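Side-chain contact in insecticidal crystal protein Cry7Cal (Bacillus thuringiensis, PDB 5ZI1), which is a three-domain insecticidal delta-endotoxin active against the locust Locusta migratoria manilensis, thought to act through binding of receptors: residues Pro495-Val500 / Asn507-Met512. Numbering follows the deposited sequence.
Sequences PILKIV and NQVFRM
Leu497 and Ile499 face Val509 and Phe510 across two strands that run roughly antiparallel (152°), with axes 9.4 Å apart at closest approach and no hydrogen bond between them, so the pair illustrates how two sheets of a beta sandwich, here the C-terminal, galactose-binding-like domain of the toxin fragment, are joined through their inward side chains. Val509 and Ile499 meet tip to tip: CD1 of Ile499 lies 3.6 Å from Val509 CG1 and 3.8 Å from Val509 CG2, so one methyl touches both branches of the valine. The anti placement of Val509 CG1 relative to the backbone N (chi1 175°) carries this branch to where it touches both Ile499 and Leu497, whose CD1 is 4.1 Å away. Leu497 runs alongside Val509, pointing the other way, and is set nearly perpendicular to Phe510, its CD1 coming obliquely to the ring 3.7 Å from Phe510 CD2. Consecutive Val509 and Phe510 both point inward, a local departure from strand alternation that accompanies the psi of -56° at Val509. All four residues are buried. Strand 496-500 is flanked by 484-487 and 589-599 in one sheet, strand 508-513 by 478-479 and 575-580 in the other, where Ile580 and Leu578 pack against Val509 and Phe510.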
loop_
_atom_site.group_PDB
_atom_site.type_symbol
_atom_site.label_atom_id
_atom_site.label_comp_id
_atom_site.label_asym_id
_atom_site.label_seq_id
_atom_site.Cartn_x
_atom_site.Cartn_y
_atom_site.Cartn_z
ATOM N N PRO A 495 1.107 1.786 -8.312
ATOM C CA PRO A 495 1.202 1.588 -9.763
ATOM C C PRO A 495 2.580 1.969 -10.287
ATOM O O PRO A 495 3.416 2.530 -9.575
ATOM C CB PRO A 495 0.104 2.493 -10.325
ATOM C CG PRO A 495 -0.198 3.456 -9.241
ATOM C CD PRO A 495 0.102 2.799 -7.949
ATOM N N ILE A 496 2.813 1.629 -11.559
ATOM C CA ILE A 496 4.107 1.783 -12.208
ATOM C C ILE A 496 3.875 2.367 -13.597
ATOM O O ILE A 496 2.753 2.407 -14.094
ATOM C CB ILE A 496 4.882 0.447 -12.301
ATOM C CG1 ILE A 496 4.125 -0.560 -13.170
ATOM C CG2 ILE A 496 5.160 -0.118 -10.912
ATOM C CD1 ILE A 496 4.834 -1.875 -13.319
ATOM N N LEU A 497 4.957 2.832 -14.223
ATOM C CA LEU A 497 4.887 3.351 -15.582
ATOM C C LEU A 497 5.192 2.257 -16.598
ATOM O O LEU A 497 6.121 1.462 -16.411
ATOM C CB LEU A 497 5.870 4.506 -15.786
ATOM C CG LEU A 497 5.618 5.808 -15.018
ATOM C CD1 LEU A 497 6.119 7.008 -15.802
ATOM C CD2 LEU A 497 4.157 5.965 -14.683
ATOM N N LYS A 498 4.422 2.241 -17.689
ATOM C CA LYS A 498 4.653 1.345 -18.815
ATOM C C LYS A 498 4.938 2.177 -20.058
ATOM O O LYS A 498 4.042 2.848 -20.581
ATOM C CB LYS A 498 3.453 0.438 -19.044
ATOM C CG LYS A 498 3.664 -0.571 -20.146
ATOM C CD LYS A 498 2.436 -1.445 -20.288
ATOM C CE LYS A 498 1.584 -1.015 -21.470
ATOM N NZ LYS A 498 1.741 -1.968 -22.624
ATOM N N ILE A 499 6.172 2.114 -20.546
ATOM C CA ILE A 499 6.598 2.868 -21.718
ATOM C C ILE A 499 6.735 1.910 -22.897
ATOM O O ILE A 499 7.430 0.892 -22.799
ATOM C CB ILE A 499 7.924 3.603 -21.458
ATOM C CG1 ILE A 499 7.874 4.325 -20.114
ATOM C CG2 ILE A 499 8.234 4.599 -22.580
ATOM C CD1 ILE A 499 9.243 4.602 -19.555
ATOM N N VAL A 500 6.074 2.238 -24.005
ATOM C CA VAL A 500 6.239 1.544 -25.278
ATOM C C VAL A 500 6.933 2.505 -26.243
ATOM O O VAL A 500 6.370 3.549 -26.598
ATOM C CB VAL A 500 4.894 1.061 -25.840
ATOM C CG1 VAL A 500 5.122 0.261 -27.091
ATOM C CG2 VAL A 500 4.130 0.234 -24.790
ATOM N N ASN A 507 11.520 11.749 -26.649
ATOM C CA ASN A 507 12.298 11.024 -25.660
ATOM C C ASN A 507 11.738 11.172 -24.251
ATOM O O ASN A 507 12.007 10.319 -23.397
ATOM C CB ASN A 507 13.751 11.507 -25.685
ATOM C CG ASN A 507 14.496 11.082 -26.939
ATOM O OD1 ASN A 507 14.043 10.219 -27.706
ATOM N ND2 ASN A 507 15.657 11.688 -27.150
ATOM N N GLN A 508 10.999 12.243 -23.981
ATOM C CA GLN A 508 10.611 12.555 -22.613
ATOM C C GLN A 508 9.549 11.584 -22.116
ATOM O O GLN A 508 8.553 11.330 -22.799
ATOM C CB GLN A 508 10.099 13.990 -22.525
ATOM C CG GLN A 508 9.872 14.435 -21.096
ATOM C CD GLN A 508 9.787 15.946 -20.942
ATOM O OE1 GLN A 508 8.782 16.479 -20.465
ATOM N NE2 GLN A 508 10.852 16.643 -21.333
ATOM N N VAL A 509 9.760 11.041 -20.916
ATOM C CA VAL A 509 8.791 10.122 -20.324
ATOM C C VAL A 509 7.917 10.840 -19.304
ATOM O O VAL A 509 6.684 10.821 -19.411
ATOM C CB VAL A 509 9.482 8.912 -19.678
ATOM C CG1 VAL A 509 8.451 8.041 -18.977
ATOM C CG2 VAL A 509 10.279 8.117 -20.726
ATOM N N PHE A 510 8.529 11.471 -18.297
ATOM C CA PHE A 510 7.719 12.141 -17.288
ATOM C C PHE A 510 8.441 13.365 -16.746
ATOM O O PHE A 510 9.639 13.561 -16.975
ATOM C CB PHE A 510 7.320 11.178 -16.154
ATOM C CG PHE A 510 8.459 10.729 -15.253
ATOM C CD1 PHE A 510 9.084 11.608 -14.382
ATOM C CD2 PHE A 510 8.836 9.398 -15.218
ATOM C CE1 PHE A 510 10.091 11.182 -13.538
ATOM C CE2 PHE A 510 9.836 8.971 -14.369
ATOM C CZ PHE A 510 10.464 9.864 -13.530
ATOM N N ARG A 511 7.688 14.185 -16.001
ATOM C CA ARG A 511 8.259 15.281 -15.230
ATOM C C ARG A 511 7.940 15.108 -13.758
ATOM O O ARG A 511 6.850 14.676 -13.394
ATOM C CB ARG A 511 7.705 16.636 -15.611
ATOM C CG ARG A 511 7.100 16.711 -16.964
ATOM C CD ARG A 511 7.086 18.125 -17.382
ATOM N NE ARG A 511 6.504 18.307 -18.705
ATOM C CZ ARG A 511 7.020 19.117 -19.616
ATOM N NH1 ARG A 511 6.436 19.228 -20.796
ATOM N NH2 ARG A 511 8.129 19.800 -19.332
ATOM N N MET A 512 8.859 15.567 -12.922
ATOM C CA MET A 512 8.757 15.417 -11.483
ATOM C C MET A 512 9.442 16.615 -10.850
ATOM O O MET A 512 10.479 17.065 -11.348
ATOM C CB MET A 512 9.409 14.099 -11.064
ATOM C CG MET A 512 9.446 13.813 -9.592
ATOM S SD MET A 512 10.269 12.214 -9.316
ATOM C CE MET A 512 9.000 11.050 -9.815
#